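Local coordinates for Non-canonical purine NTP pyrophosphatase (Staphylococcus aureus, PDB 4BNQ), which probably hydrolyses non-canonical purine nucleoside triphosphates such as XTP, dITP and ITP to their monophosphates and diphosphate, clearing them from the nucleotide pool, at residues A59-V64 with S122-E127; A113-V118 with G133-E138. All coordinates share one frame; numbering follows the deposited sequence.

Contact 1: A59-V64 with S122-E127; sequences ALNKTV and SGPDME
The hydroxyl of S122 is the best-held polar atom: two hydrogen bonds grip OG, one with S53 OG of helix 45-60 and one with T128 OG1. The carbonyl oxygen of S122 takes one hydrogen bond and one weaker CH donor from the neighbouring T63-V64 backbone. V64 N lies 2.8 Å from S122 O and approaches almost along the C=O axis, with an angle of 159° at the hydrogen. T63 CA, one residue earlier, adds a CA-H...O contact at 3.1 Å to S122 O. The return bond, from S122 N to V64 O at 3.0 Å, is straighter still (170°), so V64 and S122 form an antiparallel hydrogen-bonded pair, with both side chains on the sheet face packed against helix 45-60. T63 lays its branches along the S122-G123 backbone: CG2, anti to the backbone N, comes within 3.5 Å of S122 O. G123, without a side chain, lets its CA lie against the T63 hydroxyl, and the CA atoms of T63 and G123 come to 3.8 Å. Beyond the pair the backbones are joined by side-chain contact instead. P124 CD lies 3.6 Å from K62 C. N61, which follows helix 45-60 with positive phi, has CG anti to its backbone N (chi1 -163°), and its side chain crosses P124 obliquely, with N61 OD1 3.4 Å from P124 CB. This is the end of an antiparallel sheet, where the helix-to-strand connection into strand 64-73 meets the type I turn G123-M126 of the hairpin 112-139.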
ATOM      1  N   ALA A  59     -18.785  20.078 -14.576  1.00 27.84           N
ATOM      2  CA  ALA A  59     -19.246  20.187 -15.962  1.00 29.12           C
ATOM      3  C   ALA A  59     -20.203  19.055 -16.381  1.00 32.07           C
ATOM      4  O   ALA A  59     -20.960  19.212 -17.330  1.00 29.29           O
ATOM      5  CB  ALA A  59     -18.063  20.262 -16.916  1.00 29.30           C
ATOM      6  N   LEU A  60     -20.158  17.922 -15.675  1.00 29.97           N
ATOM      7  CA  LEU A  60     -20.909  16.729 -16.073  1.00 28.79           C
ATOM      8  C   LEU A  60     -22.015  16.399 -15.086  1.00 29.54           C
ATOM      9  O   LEU A  60     -22.906  15.604 -15.388  1.00 30.90           O
ATOM     10  CB  LEU A  60     -19.970  15.518 -16.223  1.00 28.55           C
ATOM     11  CG  LEU A  60     -18.967  15.570 -17.384  1.00 28.91           C
ATOM     12  CD1 LEU A  60     -17.982  14.427 -17.326  1.00 19.77           C
ATOM     13  CD2 LEU A  60     -19.685  15.563 -18.725  1.00 24.54           C
ATOM     14  N   ASN A  61     -21.955  17.021 -13.911  1.00 28.14           N
ATOM     15  CA  ASN A  61     -22.902  16.749 -12.836  1.00 32.67           C
ATOM     16  C   ASN A  61     -22.947  15.255 -12.497  1.00 33.79           C
ATOM     17  O   ASN A  61     -24.019  14.684 -12.280  1.00 33.36           O
ATOM     18  CB  ASN A  61     -24.298  17.281 -13.183  1.00 35.19           C
ATOM     19  CG  ASN A  61     -25.195  17.400 -11.967  1.00 34.90           C
ATOM     20  OD1 ASN A  61     -24.724  17.464 -10.830  1.00 36.71           O
ATOM     21  ND2 ASN A  61     -26.492  17.421 -12.202  1.00 36.51           N
ATOM     22  N   LYS A  62     -21.757  14.654 -12.455  1.00 33.49           N
ATOM     23  CA  LYS A  62     -21.538  13.248 -12.112  1.00 34.43           C
ATOM     24  C   LYS A  62     -20.393  13.163 -11.111  1.00 33.36           C
ATOM     25  O   LYS A  62     -19.532  14.051 -11.051  1.00 30.62           O
ATOM     26  CB  LYS A  62     -21.056  12.448 -13.342  1.00 32.89           C
ATOM     27  CG  LYS A  62     -22.036  12.187 -14.456  1.00 40.44           C
ATOM     28  CD  LYS A  62     -21.528  10.985 -15.298  1.00 43.53           C
ATOM     29  CE  LYS A  62     -22.686  10.261 -16.010  1.00 46.66           C
ATOM     30  NZ  LYS A  62     -22.279   9.003 -16.713  1.00 56.34           N
ATOM     31  N   THR A  63     -20.349  12.062 -10.372  1.00 33.53           N
ATOM     32  CA  THR A  63     -19.142  11.667  -9.663  1.00 32.77           C
ATOM     33  C   THR A  63     -18.044  11.215 -10.651  1.00 32.62           C
ATOM     34  O   THR A  63     -18.308  10.457 -11.587  1.00 28.85           O
ATOM     35  CB  THR A  63     -19.431  10.529  -8.682  1.00 36.05           C
ATOM     36  OG1 THR A  63     -20.263  11.025  -7.629  1.00 41.86           O
ATOM     37  CG2 THR A  63     -18.129   9.995  -8.083  1.00 36.00           C
ATOM     38  N   VAL A  64     -16.820  11.708 -10.460  1.00 26.66           N
ATOM     39  CA  VAL A  64     -15.687  11.268 -11.274  1.00 25.80           C
ATOM     40  C   VAL A  64     -14.439  11.092 -10.402  1.00 25.82           C
ATOM     41  O   VAL A  64     -14.414  11.503  -9.236  1.00 29.10           O
ATOM     42  CB  VAL A  64     -15.340  12.288 -12.375  1.00 27.09           C
ATOM     43  CG1 VAL A  64     -16.601  12.813 -13.053  1.00 27.37           C
ATOM     44  CG2 VAL A  64     -14.549  13.415 -11.770  1.00 21.46           C
ATOM     45  N   SER A 122     -14.600  13.246  -6.836  1.00 28.26           N
ATOM     46  CA  SER A 122     -15.447  14.410  -6.686  1.00 28.46           C
ATOM     47  C   SER A 122     -16.795  14.136  -7.293  1.00 31.54           C
ATOM     48  O   SER A 122     -16.925  13.311  -8.206  1.00 31.66           O
ATOM     49  CB  SER A 122     -14.815  15.624  -7.358  1.00 26.54           C
ATOM     50  OG  SER A 122     -13.532  15.847  -6.816  1.00 27.35           O
ATOM     51  N   GLY A 123     -17.798  14.834  -6.784  1.00 31.68           N
ATOM     52  CA  GLY A 123     -19.167  14.588  -7.175  1.00 30.37           C
ATOM     53  C   GLY A 123     -20.088  15.646  -6.608  1.00 33.73           C
ATOM     54  O   GLY A 123     -19.708  16.408  -5.707  1.00 32.76           O
ATOM     55  N   PRO A 124     -21.313  15.701  -7.138  1.00 37.50           N
ATOM     56  CA  PRO A 124     -22.304  16.714  -6.747  1.00 40.70           C
ATOM     57  C   PRO A 124     -22.883  16.500  -5.351  1.00 38.04           C
ATOM     58  O   PRO A 124     -23.528  17.401  -4.843  1.00 42.79           O
ATOM     59  CB  PRO A 124     -23.400  16.581  -7.819  1.00 35.42           C
ATOM     60  CG  PRO A 124     -23.217  15.217  -8.404  1.00 41.37           C
ATOM     61  CD  PRO A 124     -21.766  14.860  -8.259  1.00 36.11           C
ATOM     62  N   ASP A 125     -22.641  15.348  -4.737  1.00 40.40           N
ATOM     63  CA  ASP A 125     -23.230  15.058  -3.434  1.00 43.85           C
ATOM     64  C   ASP A 125     -22.224  14.709  -2.345  1.00 46.27           C
ATOM     65  O   ASP A 125     -22.610  14.176  -1.307  1.00 48.49           O
ATOM     66  CB  ASP A 125     -24.249  13.922  -3.559  1.00 44.11           C
ATOM     67  CG  ASP A 125     -25.373  14.256  -4.523  1.00 53.38           C
ATOM     68  OD1 ASP A 125     -25.876  15.406  -4.492  1.00 57.36           O
ATOM     69  OD2 ASP A 125     -25.748  13.373  -5.324  1.00 53.97           O
ATOM     70  N   MET A 126     -20.946  15.005  -2.578  1.00 44.17           N
ATOM     71  CA  MET A 126     -19.889  14.703  -1.609  1.00 35.91           C
ATOM     72  C   MET A 126     -18.852  15.804  -1.670  1.00 37.29           C
ATOM     73  O   MET A 126     -18.710  16.460  -2.702  1.00 40.78           O
ATOM     74  CB  MET A 126     -19.221  13.381  -1.955  1.00 32.88           C
ATOM     75  CG  MET A 126     -18.550  13.410  -3.326  1.00 37.46           C
ATOM     76  SD  MET A 126     -17.871  11.828  -3.830  1.00 31.94           S
ATOM     77  CE  MET A 126     -16.683  11.578  -2.509  1.00 29.44           C
ATOM     78  N   GLU A 127     -18.149  16.033  -0.565  1.00 38.03           N
ATOM     79  CA  GLU A 127     -16.931  16.833  -0.605  1.00 42.62           C
ATOM     80  C   GLU A 127     -15.863  16.001  -1.292  1.00 38.12           C
ATOM     81  O   GLU A 127     -15.874  14.772  -1.208  1.00 36.33           O
ATOM     82  CB  GLU A 127     -16.456  17.183   0.800  1.00 44.86           C
ATOM     83  CG  GLU A 127     -17.279  18.256   1.479  1.00 57.35           C
ATOM     84  CD  GLU A 127     -16.745  18.602   2.856  1.00 68.30           C
ATOM     85  OE1 GLU A 127     -15.601  18.200   3.173  1.00 71.67           O
ATOM     86  OE2 GLU A 127     -17.470  19.271   3.622  1.00 71.39           O
TER

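Contact 2: A113-V118 with G133-E138; sequences AQFVCV and GTVSGE. With PO4 (phosphate ion), chain E.
Strands 113-118 and 133-138 run antiparallel at 161°, in register through five bridges, with hydrogen-bonded pairs A113-G137, F115-V135 and C117-G133 enclosing non-hydrogen-bonded pairs Q114-S136 and V116-T134. The six bonds differ in quality: G133 N to C117 O is short, 2.7 Å, and nearly along the C=O axis, whereas both bonds of the A113-G137 pair have the donor above the carbonyl plane, 39° out of it for A113 N. On the face carrying F115, V135 and C117, V135 puts CG1 between its backbone N and carbonyl carbon (chi1 69°), where it meets F115 CB at 3.7 Å and lies at the edge of the phenyl ring, near its plane. The ring itself leads away from strand 133-138 and stacks with F155 and H177. Glycines at 133 and 137 leave C117 and A113 without a side-chain partner in their pairs, and C117 packs on S69 and H177, both predicted substrate residues. On the other face, V116 and T134 lie side by side, CG2 to CG2 at 4.1 Å, while the extended side chain of Q114 crosses T134 obliquely, its CG 3.8 Å from V135 O. S136 turns OG to a phosphate ion, 2.5 Å from PO4 O2; its backbone N gives a weak bond to PO4 O3. K159 and S136 of the second subunit also hold this ion, which probably came from the crystallisation liquor. The arrangement is the central beta hairpin of the Ham1 fold, with its F115 face lining the predicted nucleotide site.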
ATOM      1  N   ALA A 113      14.292   5.981  -5.927  1.00 31.37           N
ATOM      2  CA  ALA A 113      13.219   6.842  -6.398  1.00 34.53           C
ATOM      3  C   ALA A 113      11.915   6.221  -5.943  1.00 33.16           C
ATOM      4  O   ALA A 113      11.885   5.085  -5.463  1.00 29.76           O
ATOM      5  CB  ALA A 113      13.241   6.984  -7.915  1.00 29.17           C
ATOM      6  N   GLN A 114      10.834   6.962  -6.112  1.00 33.32           N
ATOM      7  CA  GLN A 114       9.540   6.522  -5.637  1.00 33.33           C
ATOM      8  C   GLN A 114       8.496   6.994  -6.633  1.00 32.68           C
ATOM      9  O   GLN A 114       8.581   8.120  -7.137  1.00 27.06           O
ATOM     10  CB  GLN A 114       9.300   7.176  -4.279  1.00 35.83           C
ATOM     11  CG  GLN A 114       8.041   6.788  -3.562  1.00 36.14           C
ATOM     12  CD  GLN A 114       7.816   7.658  -2.339  1.00 36.31           C
ATOM     13  OE1 GLN A 114       7.914   8.889  -2.416  1.00 41.45           O
ATOM     14  NE2 GLN A 114       7.528   7.026  -1.203  1.00 41.31           N
ATOM     15  N   PHE A 115       7.526   6.136  -6.936  1.00 28.83           N
ATOM     16  CA  PHE A 115       6.404   6.547  -7.769  1.00 27.98           C
ATOM     17  C   PHE A 115       5.266   6.930  -6.845  1.00 29.08           C
ATOM     18  O   PHE A 115       4.968   6.209  -5.880  1.00 26.11           O
ATOM     19  CB  PHE A 115       5.925   5.396  -8.636  1.00 31.39           C
ATOM     20  CG  PHE A 115       6.367   5.477 -10.059  1.00 29.73           C
ATOM     21  CD1 PHE A 115       6.406   6.682 -10.721  1.00 32.47           C
ATOM     22  CD2 PHE A 115       6.721   4.326 -10.751  1.00 34.34           C
ATOM     23  CE1 PHE A 115       6.807   6.736 -12.047  1.00 36.18           C
ATOM     24  CE2 PHE A 115       7.133   4.384 -12.063  1.00 30.66           C
ATOM     25  CZ  PHE A 115       7.180   5.581 -12.708  1.00 29.82           C
ATOM     26  N   VAL A 116       4.619   8.048  -7.141  1.00 26.93           N
ATOM     27  CA  VAL A 116       3.552   8.544  -6.287  1.00 26.18           C
ATOM     28  C   VAL A 116       2.263   8.730  -7.088  1.00 28.08           C
ATOM     29  O   VAL A 116       2.300   9.230  -8.202  1.00 27.67           O
ATOM     30  CB  VAL A 116       3.973   9.865  -5.601  1.00 27.63           C
ATOM     31  CG1 VAL A 116       2.830  10.433  -4.789  1.00 25.84           C
ATOM     32  CG2 VAL A 116       5.194   9.626  -4.698  1.00 28.17           C
ATOM     33  N   CYS A 117       1.133   8.289  -6.538  1.00 28.27           N
ATOM     34  CA  CYS A 117      -0.157   8.484  -7.183  1.00 24.33           C
ATOM     35  C   CYS A 117      -1.201   8.987  -6.200  1.00 27.55           C
ATOM     36  O   CYS A 117      -1.461   8.340  -5.175  1.00 28.62           O
ATOM     37  CB  CYS A 117      -0.664   7.191  -7.811  1.00 24.58           C
ATOM     38  SG  CYS A 117      -2.429   7.323  -8.285  1.00 27.72           S
ATOM     39  N   VAL A 118      -1.789  10.140  -6.512  1.00 27.23           N
ATOM     40  CA  VAL A 118      -2.922  10.647  -5.751  1.00 27.94           C
ATOM     41  C   VAL A 118      -4.194  10.617  -6.591  1.00 24.90           C
ATOM     42  O   VAL A 118      -4.245  11.199  -7.665  1.00 24.27           O
ATOM     43  CB  VAL A 118      -2.706  12.075  -5.262  1.00 25.30           C
ATOM     44  CG1 VAL A 118      -3.980  12.582  -4.586  1.00 25.33           C
ATOM     45  CG2 VAL A 118      -1.520  12.132  -4.302  1.00 27.71           C
ATOM     46  N   GLY A 133      -1.202   6.638  -3.110  1.00 28.78           N
ATOM     47  CA  GLY A 133      -0.455   5.391  -3.177  1.00 24.45           C
ATOM     48  C   GLY A 133       0.994   5.640  -3.587  1.00 29.76           C
ATOM     49  O   GLY A 133       1.292   6.626  -4.283  1.00 25.44           O
ATOM     50  N   THR A 134       1.906   4.777  -3.135  1.00 23.97           N
ATOM     51  CA  THR A 134       3.308   4.865  -3.548  1.00 26.75           C
ATOM     52  C   THR A 134       3.927   3.488  -3.818  1.00 30.93           C
ATOM     53  O   THR A 134       3.464   2.466  -3.301  1.00 30.62           O
ATOM     54  CB  THR A 134       4.188   5.594  -2.502  1.00 29.35           C
ATOM     55  OG1 THR A 134       4.331   4.766  -1.347  1.00 30.19           O
ATOM     56  CG2 THR A 134       3.580   6.935  -2.096  1.00 26.62           C
ATOM     57  N   VAL A 135       4.982   3.469  -4.624  1.00 30.69           N
ATOM     58  CA  VAL A 135       5.786   2.266  -4.763  1.00 28.20           C
ATOM     59  C   VAL A 135       7.254   2.656  -4.906  1.00 28.11           C
ATOM     60  O   VAL A 135       7.582   3.615  -5.588  1.00 30.49           O
ATOM     61  CB  VAL A 135       5.299   1.353  -5.922  1.00 28.21           C
ATOM     62  CG1 VAL A 135       5.566   1.985  -7.287  1.00 24.54           C
ATOM     63  CG2 VAL A 135       5.930  -0.044  -5.820  1.00 30.56           C
ATOM     64  N   SER A 136       8.131   1.925  -4.229  1.00 33.62           N
ATOM     65  CA  SER A 136       9.544   2.266  -4.232  1.00 32.38           C
ATOM     66  C   SER A 136      10.296   1.500  -5.310  1.00 31.04           C
ATOM     67  O   SER A 136       9.870   0.416  -5.729  1.00 26.78           O
ATOM     68  CB  SER A 136      10.170   1.977  -2.870  1.00 31.41           C
ATOM     69  OG  SER A 136      10.178   0.583  -2.600  1.00 36.05           O
ATOM     70  N   GLY A 137      11.420   2.071  -5.743  1.00 29.58           N
ATOM     71  CA  GLY A 137      12.287   1.446  -6.720  1.00 27.84           C
ATOM     72  C   GLY A 137      13.569   2.246  -6.893  1.00 30.01           C
ATOM     73  O   GLY A 137      13.932   3.068  -6.042  1.00 26.86           O
ATOM     74  N   GLU A 138      14.251   2.001  -8.007  1.00 27.55           N
ATOM     75  CA  GLU A 138      15.515   2.643  -8.301  1.00 31.02           C
ATOM     76  C   GLU A 138      15.433   3.035  -9.739  1.00 30.56           C
ATOM     77  O   GLU A 138      14.674   2.424 -10.498  1.00 28.00           O
ATOM     78  CB  GLU A 138      16.674   1.657  -8.109  1.00 32.72           C
ATOM     79  CG  GLU A 138      16.859   1.202  -6.666  1.00 38.74           C
ATOM     80  CD  GLU A 138      17.986   0.191  -6.496  1.00 49.06           C
ATOM     81  OE1 GLU A 138      18.167  -0.658  -7.400  1.00 47.66           O
ATOM     82  OE2 GLU A 138      18.686   0.239  -5.456  1.00 56.35           O
TER
HETATM   83  P   PO4 E 802       7.400  -1.130  -1.272  1.00 42.17           P
HETATM   84  O1  PO4 E 802       6.785  -1.761  -0.043  1.00 43.08           O
HETATM   85  O2  PO4 E 802       8.781  -0.627  -0.916  1.00 46.40           O
HETATM   86  O3  PO4 E 802       6.573   0.031  -1.763  1.00 38.71           O
HETATM   87  O4  PO4 E 802       7.501  -2.179  -2.362  1.00 45.15           O

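In the fold
Both contacts use the hairpin of strands 112-123 and 126-139, their centres about 28 Å apart on opposite sides of the chain's centre. Contact 2 is buried and pairs the two hairpin strands with each other; contact 1 is partly buried, lies by the hairpin's turn and ties it to the start of strand 64-73, which runs along the other edge of strand 112-123. Regular backbone bonding spans all of contact 2, while in contact 1 a single bridge soon gives way to a proline, a threonine and an asparagine near the surface. One face of contact 2, with F115 and C117, lies against predicted substrate residues, while S136 on the other reaches the second subunit, at K159 and through the phosphate; no other protein chain of the assembly touches contact 1.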